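Local coordinates for protein cytokinin riboside 5'-monophosphate phosphoribohydrolase (Corynebacterium glutamicum, PDB 5ZBL) that probably belongs to the LOG-like proteins of the SLOG clan and has a Rossmann-like alpha/beta fold, with two copies in the assembly, at residues Phe110-Gly115 against Val139-Val144; Val13-Gly18 against Ile43-Gly48; Lys36-Arg41 against Asp60-Ser65. All coordinates share one frame; numbering follows the deposited sequence.

Contact 1: Phe110-Gly115 against Val139-Val144; sequences FIAMPG and VALYDV. With EDO (1,2-ethanediol), chain E.
F110 and A112 lend their carbonyls to the neighbouring strand, and A140 lends one back, so three backbone hydrogen bonds join residues 110-112 to 139-142. A140 N reaches F110 O at 2.9 Å with a bent N-H...O angle of 149°. The return bond, A112 N to A140 O, is straighter at 166°, and Y142 N closes the ladder on A112 O at 3.0 Å. A112 O also takes a weak bond from W148 NE1. I111, between these residues, turns its backbone N and O the other way, to T14 and F16. This is the parallel pairing of a beta-alpha-beta unit: strand 110-112, helix 117-130, strand 139-142, inside a Rossmann-like sheet. Beyond the ladder, Y142 carries CG anti to its backbone N (chi1 -174°), and its ring lies alongside M113. M113 SD sits 3.9 Å from CD2 of Y142, at the ring edge, a Met-aromatic contact, while V144 CG2 lies 3.6 Å above one face, toward the rim. The hydroxyl of Y142 is hydrogen-bonded to A30 O of helix 25-40. D143, centre of an inverse gamma turn, has both carboxylate oxygens hydrogen-bonded: OD1 meets W148 N, and OD2 accepts from Q149 NE2 and, at 2.6 Å, from O2 of 1,2-ethanediol, which also bonds to E175 OE2.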
ATOM      1  N   PHE A 110     -14.000  -6.556   0.634  1.00 31.60           N
ATOM      2  CA  PHE A 110     -12.565  -6.815   0.603  1.00 32.50           C
ATOM      3  C   PHE A 110     -12.147  -7.541   1.873  1.00 32.61           C
ATOM      4  O   PHE A 110     -12.575  -7.158   2.970  1.00 34.28           O
ATOM      5  CB  PHE A 110     -11.817  -5.501   0.517  1.00 35.58           C
ATOM      6  CG  PHE A 110     -12.105  -4.716  -0.729  1.00 34.94           C
ATOM      7  CD1 PHE A 110     -11.561  -5.100  -1.947  1.00 34.84           C
ATOM      8  CD2 PHE A 110     -12.905  -3.591  -0.686  1.00 37.35           C
ATOM      9  CE1 PHE A 110     -11.843  -4.392  -3.103  1.00 31.75           C
ATOM     10  CE2 PHE A 110     -13.187  -2.855  -1.844  1.00 35.50           C
ATOM     11  CZ  PHE A 110     -12.676  -3.275  -3.043  1.00 35.51           C
ATOM     12  N   ILE A 111     -11.328  -8.586   1.715  1.00 31.27           N
ATOM     13  CA  ILE A 111     -10.685  -9.274   2.818  1.00 29.03           C
ATOM     14  C   ILE A 111      -9.171  -9.287   2.552  1.00 32.39           C
ATOM     15  O   ILE A 111      -8.709  -9.619   1.460  1.00 29.84           O
ATOM     16  CB  ILE A 111     -11.161 -10.709   2.925  1.00 29.90           C
ATOM     17  CG1 ILE A 111     -12.675 -10.756   3.196  1.00 32.61           C
ATOM     18  CG2 ILE A 111     -10.503 -11.459   4.083  1.00 29.34           C
ATOM     19  CD1 ILE A 111     -13.232 -12.176   3.069  1.00 32.18           C
ATOM     20  N   ALA A 112      -8.403  -8.914   3.573  1.00 32.26           N
ATOM     21  CA  ALA A 112      -6.974  -9.007   3.504  1.00 35.75           C
ATOM     22  C   ALA A 112      -6.581 -10.120   4.488  1.00 36.01           C
ATOM     23  O   ALA A 112      -6.902 -10.047   5.695  1.00 34.55           O
ATOM     24  CB  ALA A 112      -6.309  -7.671   3.822  1.00 31.36           C
ATOM     25  N   MET A 113      -5.969 -11.161   3.922  1.00 33.13           N
ATOM     26  CA  MET A 113      -5.434 -12.270   4.667  1.00 36.79           C
ATOM     27  C   MET A 113      -3.939 -12.011   4.820  1.00 36.84           C
ATOM     28  O   MET A 113      -3.386 -11.133   4.179  1.00 32.50           O
ATOM     29  CB  MET A 113      -5.660 -13.571   3.900  1.00 40.19           C
ATOM     30  CG  MET A 113      -7.111 -13.861   3.495  1.00 45.92           C
ATOM     31  SD  MET A 113      -7.458 -15.629   3.216  1.00 45.37           S
ATOM     32  CE  MET A 113      -6.085 -16.133   2.197  1.00 49.49           C
ATOM     33  N   PRO A 114      -3.260 -12.820   5.637  1.00 38.13           N
ATOM     34  CA  PRO A 114      -1.820 -12.677   5.690  1.00 36.83           C
ATOM     35  C   PRO A 114      -1.170 -12.659   4.312  1.00 36.84           C
ATOM     36  O   PRO A 114      -1.633 -13.320   3.377  1.00 36.50           O
ATOM     37  CB  PRO A 114      -1.384 -13.923   6.445  1.00 36.41           C
ATOM     38  CG  PRO A 114      -2.536 -14.154   7.382  1.00 37.24           C
ATOM     39  CD  PRO A 114      -3.744 -13.858   6.562  1.00 35.70           C
ATOM     40  N   GLY A 115      -0.100 -11.890   4.209  1.00 36.18           N
ATOM     41  CA  GLY A 115       0.644 -11.765   2.975  1.00 37.24           C
ATOM     42  C   GLY A 115       1.726 -10.753   3.171  1.00 35.73           C
ATOM     43  O   GLY A 115       1.925 -10.249   4.268  1.00 36.92           O
ATOM     44  N   VAL A 139     -14.295  -3.469   4.472  1.00 39.14           N
ATOM     45  CA  VAL A 139     -12.904  -3.977   4.405  1.00 39.74           C
ATOM     46  C   VAL A 139     -12.666  -4.750   5.691  1.00 41.24           C
ATOM     47  O   VAL A 139     -12.957  -4.249   6.783  1.00 42.07           O
ATOM     48  CB  VAL A 139     -11.907  -2.854   4.272  1.00 35.78           C
ATOM     49  CG1 VAL A 139     -10.474  -3.389   4.172  1.00 40.38           C
ATOM     50  CG2 VAL A 139     -12.269  -2.022   3.058  1.00 36.49           C
ATOM     51  N   ALA A 140     -12.211  -5.992   5.554  1.00 40.25           N
ATOM     52  CA  ALA A 140     -12.027  -6.864   6.703  1.00 39.81           C
ATOM     53  C   ALA A 140     -10.607  -7.405   6.752  1.00 37.40           C
ATOM     54  O   ALA A 140     -10.051  -7.803   5.731  1.00 39.02           O
ATOM     55  CB  ALA A 140     -13.009  -8.006   6.653  1.00 39.64           C
ATOM     56  N   LEU A 141     -10.036  -7.420   7.950  1.00 37.62           N
ATOM     57  CA  LEU A 141      -8.729  -8.009   8.187  1.00 37.97           C
ATOM     58  C   LEU A 141      -8.930  -9.373   8.843  1.00 36.90           C
ATOM     59  O   LEU A 141      -9.460  -9.470   9.936  1.00 37.41           O
ATOM     60  CB  LEU A 141      -7.896  -7.096   9.074  1.00 38.63           C
ATOM     61  CG  LEU A 141      -7.744  -5.642   8.661  1.00 38.49           C
ATOM     62  CD1 LEU A 141      -6.818  -4.957   9.659  1.00 41.17           C
ATOM     63  CD2 LEU A 141      -7.210  -5.543   7.243  1.00 36.92           C
ATOM     64  N   TYR A 142      -8.538 -10.420   8.133  1.00 36.62           N
ATOM     65  CA  TYR A 142      -8.654 -11.780   8.629  1.00 37.82           C
ATOM     66  C   TYR A 142      -7.425 -12.012   9.509  1.00 37.55           C
ATOM     67  O   TYR A 142      -6.310 -12.284   9.006  1.00 34.37           O
ATOM     68  CB  TYR A 142      -8.755 -12.763   7.446  1.00 39.02           C
ATOM     69  CG  TYR A 142      -9.030 -14.236   7.746  1.00 39.12           C
ATOM     70  CD1 TYR A 142      -9.840 -14.634   8.805  1.00 35.09           C
ATOM     71  CD2 TYR A 142      -8.491 -15.230   6.928  1.00 37.33           C
ATOM     72  CE1 TYR A 142     -10.102 -15.960   9.029  1.00 37.01           C
ATOM     73  CE2 TYR A 142      -8.755 -16.564   7.138  1.00 36.02           C
ATOM     74  CZ  TYR A 142      -9.555 -16.935   8.206  1.00 40.62           C
ATOM     75  OH  TYR A 142      -9.836 -18.293   8.465  1.00 37.55           O
ATOM     76  N   ASP A 143      -7.650 -11.937  10.827  1.00 35.11           N
ATOM     77  CA  ASP A 143      -6.565 -11.849  11.796  1.00 41.33           C
ATOM     78  C   ASP A 143      -6.006 -13.222  12.257  1.00 41.67           C
ATOM     79  O   ASP A 143      -5.956 -13.534  13.439  1.00 43.35           O
ATOM     80  CB  ASP A 143      -7.050 -10.993  12.965  1.00 40.78           C
ATOM     81  CG  ASP A 143      -5.927 -10.426  13.806  1.00 42.03           C
ATOM     82  OD1 ASP A 143      -4.805 -10.189  13.283  1.00 38.92           O
ATOM     83  OD2 ASP A 143      -6.212 -10.176  15.001  1.00 40.08           O
ATOM     84  N   VAL A 144      -5.541 -14.008  11.303  1.00 37.93           N
ATOM     85  CA  VAL A 144      -5.064 -15.360  11.580  1.00 38.88           C
ATOM     86  C   VAL A 144      -3.828 -15.258  12.457  1.00 38.62           C
ATOM     87  O   VAL A 144      -2.833 -14.713  11.995  1.00 40.10           O
ATOM     88  CB  VAL A 144      -4.665 -16.126  10.302  1.00 34.37           C
ATOM     89  CG1 VAL A 144      -4.090 -17.472  10.642  1.00 36.90           C
ATOM     90  CG2 VAL A 144      -5.860 -16.313   9.399  1.00 36.02           C
TER
HETATM   91  C1  EDO E 301     -10.566 -10.887  17.209  1.00 62.01           C
HETATM   92  O1  EDO E 301     -11.813 -10.193  17.302  1.00 54.10           O
HETATM   93  C2  EDO E 301      -9.704 -10.260  16.104  1.00 60.28           C
HETATM   94  O2  EDO E 301      -8.324 -10.243  16.487  1.00 56.52           O

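Contact 2: Val13-Gly18 against Ile43-Gly48; sequences VTVFTG and IDLVYG
T14 and V46 pair side by side in the parallel sheet, their CA atoms 4.4 Å apart, and the T14 side chain runs along V46. Its CB lies 3.9 Å from V46 O, the carbonyl that also draws a CA-H...O contact from T14 CA. From CB the chain forks. OG1, anti to the carbonyl carbon (chi1 -66°), comes against V46 CB at 3.6 Å and, a little farther off, V46 CG1; its polar need is met elsewhere, by a hydrogen bond to M103 O. CG2, the other branch, rests against V46 O. The backbone is joined by three hydrogen bonds: V13 N to D44 O, V46 N to V13 O at 2.9 Å, and V15 N to V46 O at 2.7 Å. The first and third run nearly straight out from their carbonyls, whereas V46 N approaches V13 O from 34° outside the carbonyl plane. On the sheet face opposite T14, V15 and L45 meet at about a right angle, V15 CG2 against L45 CD1 at 3.6 Å, and V13 CG1 touches I43 CG2. Past the last backbone bond the strands part, and a water spans the gap, donating to V15 O and accepting from G48 N at 2.7 Å. G48 opens a glycine-rich turn between strand 44-47 and helix 53-64. The pair belongs to the beta-alpha-beta unit strand 12-16, helix 25-40, strand 44-47; strand 110-112 flanks 12-16 on its other edge, F62 of helix 53-64 packs on L45, and F16 reaches helix 117-130.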
ATOM      1  N   VAL A  13     -16.510 -11.607  -2.640  1.00 39.31           N
ATOM      2  CA  VAL A  13     -15.447 -10.945  -1.902  1.00 37.55           C
ATOM      3  C   VAL A  13     -14.151 -10.970  -2.662  1.00 36.46           C
ATOM      4  O   VAL A  13     -13.720 -12.032  -3.190  1.00 37.90           O
ATOM      5  CB  VAL A  13     -15.185 -11.534  -0.503  1.00 42.28           C
ATOM      6  CG1 VAL A  13     -16.375 -11.249   0.410  1.00 44.73           C
ATOM      7  CG2 VAL A  13     -14.774 -13.016  -0.583  1.00 42.39           C
ATOM      8  N   THR A  14     -13.495  -9.807  -2.659  1.00 35.06           N
ATOM      9  CA  THR A  14     -12.191  -9.655  -3.287  1.00 35.60           C
ATOM     10  C   THR A  14     -11.198  -9.948  -2.205  1.00 34.69           C
ATOM     11  O   THR A  14     -11.261  -9.352  -1.142  1.00 36.40           O
ATOM     12  CB  THR A  14     -12.003  -8.241  -3.859  1.00 34.95           C
ATOM     13  OG1 THR A  14     -12.924  -8.060  -4.925  1.00 35.09           O
ATOM     14  CG2 THR A  14     -10.612  -8.028  -4.428  1.00 34.59           C
ATOM     15  N   VAL A  15     -10.312 -10.883  -2.454  1.00 31.05           N
ATOM     16  CA  VAL A  15      -9.380 -11.307  -1.426  1.00 33.45           C
ATOM     17  C   VAL A  15      -7.941 -10.949  -1.744  1.00 31.88           C
ATOM     18  O   VAL A  15      -7.460 -11.242  -2.827  1.00 33.39           O
ATOM     19  CB  VAL A  15      -9.506 -12.794  -1.120  1.00 33.42           C
ATOM     20  CG1 VAL A  15      -8.504 -13.200  -0.041  1.00 33.86           C
ATOM     21  CG2 VAL A  15     -10.916 -13.065  -0.609  1.00 37.50           C
ATOM     22  N   PHE A  16      -7.272 -10.278  -0.812  1.00 30.27           N
ATOM     23  CA  PHE A  16      -5.842  -9.970  -0.987  1.00 31.72           C
ATOM     24  C   PHE A  16      -5.067 -10.928  -0.089  1.00 30.41           C
ATOM     25  O   PHE A  16      -5.377 -11.011   1.127  1.00 30.81           O
ATOM     26  CB  PHE A  16      -5.522  -8.537  -0.538  1.00 34.06           C
ATOM     27  CG  PHE A  16      -6.388  -7.470  -1.153  1.00 36.99           C
ATOM     28  CD1 PHE A  16      -6.694  -7.476  -2.506  1.00 39.91           C
ATOM     29  CD2 PHE A  16      -6.815  -6.388  -0.389  1.00 39.34           C
ATOM     30  CE1 PHE A  16      -7.474  -6.471  -3.071  1.00 38.86           C
ATOM     31  CE2 PHE A  16      -7.567  -5.354  -0.967  1.00 40.55           C
ATOM     32  CZ  PHE A  16      -7.908  -5.403  -2.297  1.00 35.94           C
ATOM     33  N   THR A  17      -4.067 -11.609  -0.637  1.00 25.69           N
ATOM     34  CA  THR A  17      -3.262 -12.493   0.179  1.00 29.37           C
ATOM     35  C   THR A  17      -1.907 -12.838  -0.439  1.00 28.84           C
ATOM     36  O   THR A  17      -1.649 -12.600  -1.591  1.00 26.44           O
ATOM     37  CB  THR A  17      -4.054 -13.769   0.480  1.00 32.65           C
ATOM     38  OG1 THR A  17      -3.397 -14.553   1.485  1.00 34.08           O
ATOM     39  CG2 THR A  17      -4.291 -14.594  -0.790  1.00 33.89           C
ATOM     40  N   GLY A  18      -1.012 -13.368   0.368  1.00 31.26           N
ATOM     41  CA  GLY A  18       0.354 -13.656  -0.105  1.00 33.78           C
ATOM     42  C   GLY A  18       0.551 -14.628  -1.260  1.00 33.40           C
ATOM     43  O   GLY A  18      -0.228 -15.578  -1.456  1.00 34.05           O
ATOM     44  N   ILE A  43     -21.185 -17.153  -1.268  1.00 44.89           N
ATOM     45  CA  ILE A  43     -20.266 -16.090  -1.634  1.00 43.00           C
ATOM     46  C   ILE A  43     -19.099 -16.621  -2.499  1.00 44.99           C
ATOM     47  O   ILE A  43     -18.486 -17.637  -2.147  1.00 46.00           O
ATOM     48  CB  ILE A  43     -19.745 -15.394  -0.379  1.00 44.11           C
ATOM     49  CG1 ILE A  43     -20.915 -14.715   0.384  1.00 44.00           C
ATOM     50  CG2 ILE A  43     -18.623 -14.430  -0.743  1.00 44.55           C
ATOM     51  CD1 ILE A  43     -20.537 -14.254   1.783  1.00 43.80           C
ATOM     52  N   ASP A  44     -18.786 -15.912  -3.600  1.00 38.82           N
ATOM     53  CA  ASP A  44     -17.664 -16.257  -4.471  1.00 39.85           C
ATOM     54  C   ASP A  44     -16.415 -15.367  -4.360  1.00 36.94           C
ATOM     55  O   ASP A  44     -16.442 -14.293  -3.778  1.00 37.36           O
ATOM     56  CB  ASP A  44     -18.161 -16.302  -5.911  1.00 46.86           C
ATOM     57  CG  ASP A  44     -19.161 -17.449  -6.142  1.00 47.81           C
ATOM     58  OD1 ASP A  44     -18.923 -18.601  -5.630  1.00 51.85           O
ATOM     59  OD2 ASP A  44     -20.173 -17.172  -6.812  1.00 40.86           O
ATOM     60  N   LEU A  45     -15.333 -15.859  -4.945  1.00 33.97           N
ATOM     61  CA  LEU A  45     -13.977 -15.287  -4.844  1.00 31.89           C
ATOM     62  C   LEU A  45     -13.603 -14.396  -6.031  1.00 29.30           C
ATOM     63  O   LEU A  45     -13.707 -14.790  -7.193  1.00 29.86           O
ATOM     64  CB  LEU A  45     -12.934 -16.421  -4.733  1.00 31.14           C
ATOM     65  CG  LEU A  45     -11.448 -16.031  -4.716  1.00 34.64           C
ATOM     66  CD1 LEU A  45     -11.179 -15.041  -3.595  1.00 36.62           C
ATOM     67  CD2 LEU A  45     -10.546 -17.227  -4.542  1.00 32.73           C
ATOM     68  N   VAL A  46     -13.139 -13.205  -5.738  1.00 27.89           N
ATOM     69  CA  VAL A  46     -12.428 -12.414  -6.720  1.00 28.64           C
ATOM     70  C   VAL A  46     -11.052 -12.244  -6.123  1.00 30.21           C
ATOM     71  O   VAL A  46     -10.932 -11.840  -4.947  1.00 30.78           O
ATOM     72  CB  VAL A  46     -13.033 -11.044  -6.916  1.00 28.65           C
ATOM     73  CG1 VAL A  46     -12.255 -10.300  -7.981  1.00 29.79           C
ATOM     74  CG2 VAL A  46     -14.514 -11.166  -7.311  1.00 32.38           C
ATOM     75  N   TYR A  47     -10.025 -12.546  -6.906  1.00 30.14           N
ATOM     76  CA  TYR A  47      -8.633 -12.412  -6.419  1.00 29.57           C
ATOM     77  C   TYR A  47      -7.692 -12.167  -7.591  1.00 31.51           C
ATOM     78  O   TYR A  47      -8.125 -12.074  -8.740  1.00 26.62           O
ATOM     79  CB  TYR A  47      -8.224 -13.621  -5.564  1.00 29.75           C
ATOM     80  CG  TYR A  47      -7.677 -14.790  -6.359  1.00 32.35           C
ATOM     81  CD1 TYR A  47      -8.359 -15.299  -7.457  1.00 33.82           C
ATOM     82  CD2 TYR A  47      -6.493 -15.403  -6.001  1.00 32.80           C
ATOM     83  CE1 TYR A  47      -7.852 -16.339  -8.195  1.00 34.25           C
ATOM     84  CE2 TYR A  47      -5.986 -16.459  -6.735  1.00 32.20           C
ATOM     85  CZ  TYR A  47      -6.652 -16.904  -7.846  1.00 30.92           C
ATOM     86  OH  TYR A  47      -6.164 -17.967  -8.569  1.00 33.53           O
ATOM     87  N   GLY A  48      -6.393 -12.019  -7.292  1.00 35.78           N
ATOM     88  CA  GLY A  48      -5.431 -11.614  -8.269  1.00 31.36           C
ATOM     89  C   GLY A  48      -4.948 -12.685  -9.221  1.00 36.17           C
ATOM     90  O   GLY A  48      -4.012 -12.418  -9.978  1.00 40.07           O
TER
HETATM   91  O   HOH W   1      -5.562 -11.737  -4.721  1.00 35.70           O

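Contact 3: Lys36-Arg41 against Asp60-Ser65; sequences KTAVDR and DAFLES
V39 and F62 lie alongside each other between the two helices, their side chains pointing opposite ways, and the closest touch is V39 CG2 to F62 CD2 at 3.5 Å. With chi1 at 177°, CG1 of V39 stands anti to the backbone N and CG2 anti to the carbonyl carbon, and this splits the valine between two partners: CG2 goes to the phenylalanine, also reaching F62 O, while CG1 lies 3.6 Å from S65 O. The F62 ring is approached obliquely. V39 CG2 meets it at CD2, and A38 CB meets it farther out, 3.7 Å from both CE2 and CZ of F62, so that consecutive residues of one helix follow the ring obliquely from CD2 to CZ. Helices 25-40 and 53-64 are the successive connections of two beta-alpha-beta crossovers, 12-16 to 44-47 and 44-47 to 69-74, and they pack next to each other on one face of the parallel sheet; the ring of F62 lies toward that sheet, where it also touches L45, while A35 adds a contact from helix 25-40. No hydrogen bond joins the two segments. At the other border of the contact S65 faces V39 and K36. S65 CB stands 4.1 Å from V39 CB, and the serine OG turns back toward A61 O of its own helix, though the modelled distance is too short to be trusted in detail. K36 bends at chi2 (53°), which brings CD to 4.1 Å from S65 OG, so the lysine meets the serine through its aliphatic chain.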
ATOM      1  N   LYS A  36     -14.506 -22.124   2.622  1.00 41.80           N
ATOM      2  CA  LYS A  36     -15.673 -23.010   2.858  1.00 47.32           C
ATOM      3  C   LYS A  36     -16.892 -22.265   3.437  1.00 46.09           C
ATOM      4  O   LYS A  36     -18.033 -22.471   2.995  1.00 43.67           O
ATOM      5  CB  LYS A  36     -15.256 -24.196   3.777  1.00 50.68           C
ATOM      6  CG  LYS A  36     -16.347 -25.200   4.181  1.00 57.77           C
ATOM      7  CD  LYS A  36     -17.118 -25.800   2.994  1.00 63.13           C
ATOM      8  CE  LYS A  36     -17.707 -27.182   3.280  1.00 61.24           C
ATOM      9  NZ  LYS A  36     -17.664 -28.010   2.042  1.00 61.34           N
ATOM     10  N   THR A  37     -16.633 -21.441   4.455  1.00 43.27           N
ATOM     11  CA  THR A  37     -17.638 -20.589   5.065  1.00 41.87           C
ATOM     12  C   THR A  37     -18.252 -19.688   4.026  1.00 45.22           C
ATOM     13  O   THR A  37     -19.487 -19.547   3.960  1.00 48.56           O
ATOM     14  CB  THR A  37     -16.996 -19.714   6.149  1.00 45.82           C
ATOM     15  OG1 THR A  37     -16.239 -20.557   7.002  1.00 44.49           O
ATOM     16  CG2 THR A  37     -18.031 -18.964   6.983  1.00 48.75           C
ATOM     17  N   ALA A  38     -17.406 -19.068   3.206  1.00 41.03           N
ATOM     18  CA  ALA A  38     -17.926 -18.141   2.202  1.00 42.78           C
ATOM     19  C   ALA A  38     -18.812 -18.856   1.190  1.00 37.75           C
ATOM     20  O   ALA A  38     -19.901 -18.373   0.892  1.00 37.21           O
ATOM     21  CB  ALA A  38     -16.790 -17.377   1.506  1.00 45.93           C
ATOM     22  N   VAL A  39     -18.350 -19.999   0.678  1.00 37.76           N
ATOM     23  CA  VAL A  39     -19.114 -20.769  -0.319  1.00 38.91           C
ATOM     24  C   VAL A  39     -20.415 -21.270   0.318  1.00 43.30           C
ATOM     25  O   VAL A  39     -21.488 -21.127  -0.275  1.00 39.61           O
ATOM     26  CB  VAL A  39     -18.315 -21.943  -0.965  1.00 40.58           C
ATOM     27  CG1 VAL A  39     -19.185 -22.732  -1.928  1.00 40.59           C
ATOM     28  CG2 VAL A  39     -17.129 -21.425  -1.760  1.00 39.78           C
ATOM     29  N   ASP A  40     -20.354 -21.758   1.549  1.00 42.97           N
ATOM     30  CA  ASP A  40     -21.585 -22.174   2.238  1.00 45.53           C
ATOM     31  C   ASP A  40     -22.615 -21.079   2.354  1.00 48.85           C
ATOM     32  O   ASP A  40     -23.798 -21.379   2.488  1.00 57.88           O
ATOM     33  CB  ASP A  40     -21.293 -22.689   3.653  1.00 49.80           C
ATOM     34  CG  ASP A  40     -20.791 -24.103   3.678  1.00 52.52           C
ATOM     35  OD1 ASP A  40     -20.627 -24.732   2.593  1.00 57.86           O
ATOM     36  OD2 ASP A  40     -20.549 -24.589   4.808  1.00 59.22           O
ATOM     37  N   ARG A  41     -22.189 -19.821   2.354  1.00 52.25           N
ATOM     38  CA  ARG A  41     -23.134 -18.699   2.368  1.00 51.28           C
ATOM     39  C   ARG A  41     -23.459 -18.170   0.974  1.00 48.19           C
ATOM     40  O   ARG A  41     -24.045 -17.097   0.846  1.00 50.87           O
ATOM     41  CB  ARG A  41     -22.607 -17.571   3.257  1.00 56.91           C
ATOM     42  CG  ARG A  41     -22.579 -17.896   4.766  1.00 65.21           C
ATOM     43  CD  ARG A  41     -21.419 -17.179   5.470  1.00 65.83           C
ATOM     44  NE  ARG A  41     -21.615 -16.775   6.867  1.00 71.29           N
ATOM     45  CZ  ARG A  41     -21.733 -17.597   7.916  1.00 75.82           C
ATOM     46  NH1 ARG A  41     -21.756 -18.927   7.761  1.00 81.20           N
ATOM     47  NH2 ARG A  41     -21.864 -17.077   9.141  1.00 77.64           N
ATOM     48  N   ASP A  60      -8.144 -22.509  -4.884  1.00 36.21           N
ATOM     49  CA  ASP A  60      -8.431 -23.954  -4.848  1.00 35.22           C
ATOM     50  C   ASP A  60      -9.507 -24.349  -3.888  1.00 35.54           C
ATOM     51  O   ASP A  60     -10.233 -25.305  -4.162  1.00 43.22           O
ATOM     52  CB  ASP A  60      -7.172 -24.754  -4.445  1.00 38.03           C
ATOM     53  CG  ASP A  60      -6.131 -24.849  -5.573  1.00 42.00           C
ATOM     54  OD1 ASP A  60      -6.422 -24.422  -6.726  1.00 43.17           O
ATOM     55  OD2 ASP A  60      -5.021 -25.354  -5.304  1.00 48.14           O
ATOM     56  N   ALA A  61      -9.570 -23.692  -2.727  1.00 32.93           N
ATOM     57  CA  ALA A  61     -10.526 -24.072  -1.702  1.00 32.94           C
ATOM     58  C   ALA A  61     -11.932 -23.632  -2.035  1.00 33.19           C
ATOM     59  O   ALA A  61     -12.902 -24.344  -1.671  1.00 38.76           O
ATOM     60  CB  ALA A  61     -10.107 -23.565  -0.323  1.00 32.10           C
ATOM     61  N   PHE A  62     -12.073 -22.502  -2.732  1.00 31.80           N
ATOM     62  CA  PHE A  62     -13.402 -22.018  -3.154  1.00 36.24           C
ATOM     63  C   PHE A  62     -13.894 -22.965  -4.251  1.00 37.72           C
ATOM     64  O   PHE A  62     -15.065 -23.377  -4.287  1.00 38.24           O
ATOM     65  CB  PHE A  62     -13.373 -20.583  -3.719  1.00 36.08           C
ATOM     66  CG  PHE A  62     -13.679 -19.487  -2.731  1.00 34.90           C
ATOM     67  CD1 PHE A  62     -12.688 -18.963  -1.916  1.00 33.59           C
ATOM     68  CD2 PHE A  62     -14.926 -18.867  -2.722  1.00 36.65           C
ATOM     69  CE1 PHE A  62     -12.943 -17.895  -1.066  1.00 30.13           C
ATOM     70  CE2 PHE A  62     -15.192 -17.809  -1.857  1.00 34.30           C
ATOM     71  CZ  PHE A  62     -14.179 -17.308  -1.053  1.00 32.45           C
ATOM     72  N   LEU A  63     -12.988 -23.267  -5.168  1.00 37.93           N
ATOM     73  CA  LEU A  63     -13.282 -24.190  -6.253  1.00 44.17           C
ATOM     74  C   LEU A  63     -13.703 -25.553  -5.704  1.00 42.36           C
ATOM     75  O   LEU A  63     -14.807 -26.013  -5.995  1.00 41.15           O
ATOM     76  CB  LEU A  63     -12.094 -24.334  -7.198  1.00 42.18           C
ATOM     77  CG  LEU A  63     -11.810 -23.105  -8.064  1.00 43.94           C
ATOM     78  CD1 LEU A  63     -10.522 -23.373  -8.841  1.00 46.72           C
ATOM     79  CD2 LEU A  63     -12.978 -22.760  -8.997  1.00 43.06           C
ATOM     80  N   GLU A  64     -12.862 -26.133  -4.853  1.00 39.99           N
ATOM     81  CA  GLU A  64     -13.106 -27.475  -4.342  1.00 42.33           C
ATOM     82  C   GLU A  64     -14.277 -27.615  -3.394  1.00 42.43           C
ATOM     83  O   GLU A  64     -14.660 -28.723  -3.133  1.00 43.63           O
ATOM     84  CB  GLU A  64     -11.851 -28.031  -3.675  1.00 43.17           C
ATOM     85  CG  GLU A  64     -10.798 -28.361  -4.702  1.00 46.41           C
ATOM     86  CD  GLU A  64      -9.431 -28.597  -4.119  1.00 49.27           C
ATOM     87  OE1 GLU A  64      -9.309 -28.758  -2.883  1.00 51.88           O
ATOM     88  OE2 GLU A  64      -8.486 -28.671  -4.930  1.00 53.99           O
ATOM     89  N   SER A  65     -14.806 -26.514  -2.849  1.00 43.93           N
ATOM     90  CA  SER A  65     -16.051 -26.529  -2.071  1.00 37.94           C
ATOM     91  C   SER A  65     -17.311 -26.330  -2.915  1.00 39.70           C
ATOM     92  O   SER A  65     -18.407 -26.269  -2.356  1.00 43.06           O
ATOM     93  CB  SER A  65     -16.058 -25.415  -1.025  1.00 40.98           C
ATOM     94  OG  SER A  65     -14.826 -25.235  -0.383  1.00 42.03           O
TER

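Contacts 1 and 2 lie side by side in one parallel sheet, their centres about 10 Å apart: strands 12-16 and 110-112 are neighbours, and F16 N and O probably hydrogen-bond to I111 O and M113 N. Contact 3, on the helices covering one sheet face, is centred about 12 Å from the centre of contact 2 and 17 Å from that of contact 1. Along the chain, contacts 2 and 3 interleave, since helix 25-40 links the strands of contact 2 and helix 53-64 follows strand 44-47; both close before contact 1 opens. Contacts 1 and 2 pair strands, contact 3 two helices, which meet the sheet through a probable I43 N to A38 O hydrogen bond and the F62 ring against I43 O.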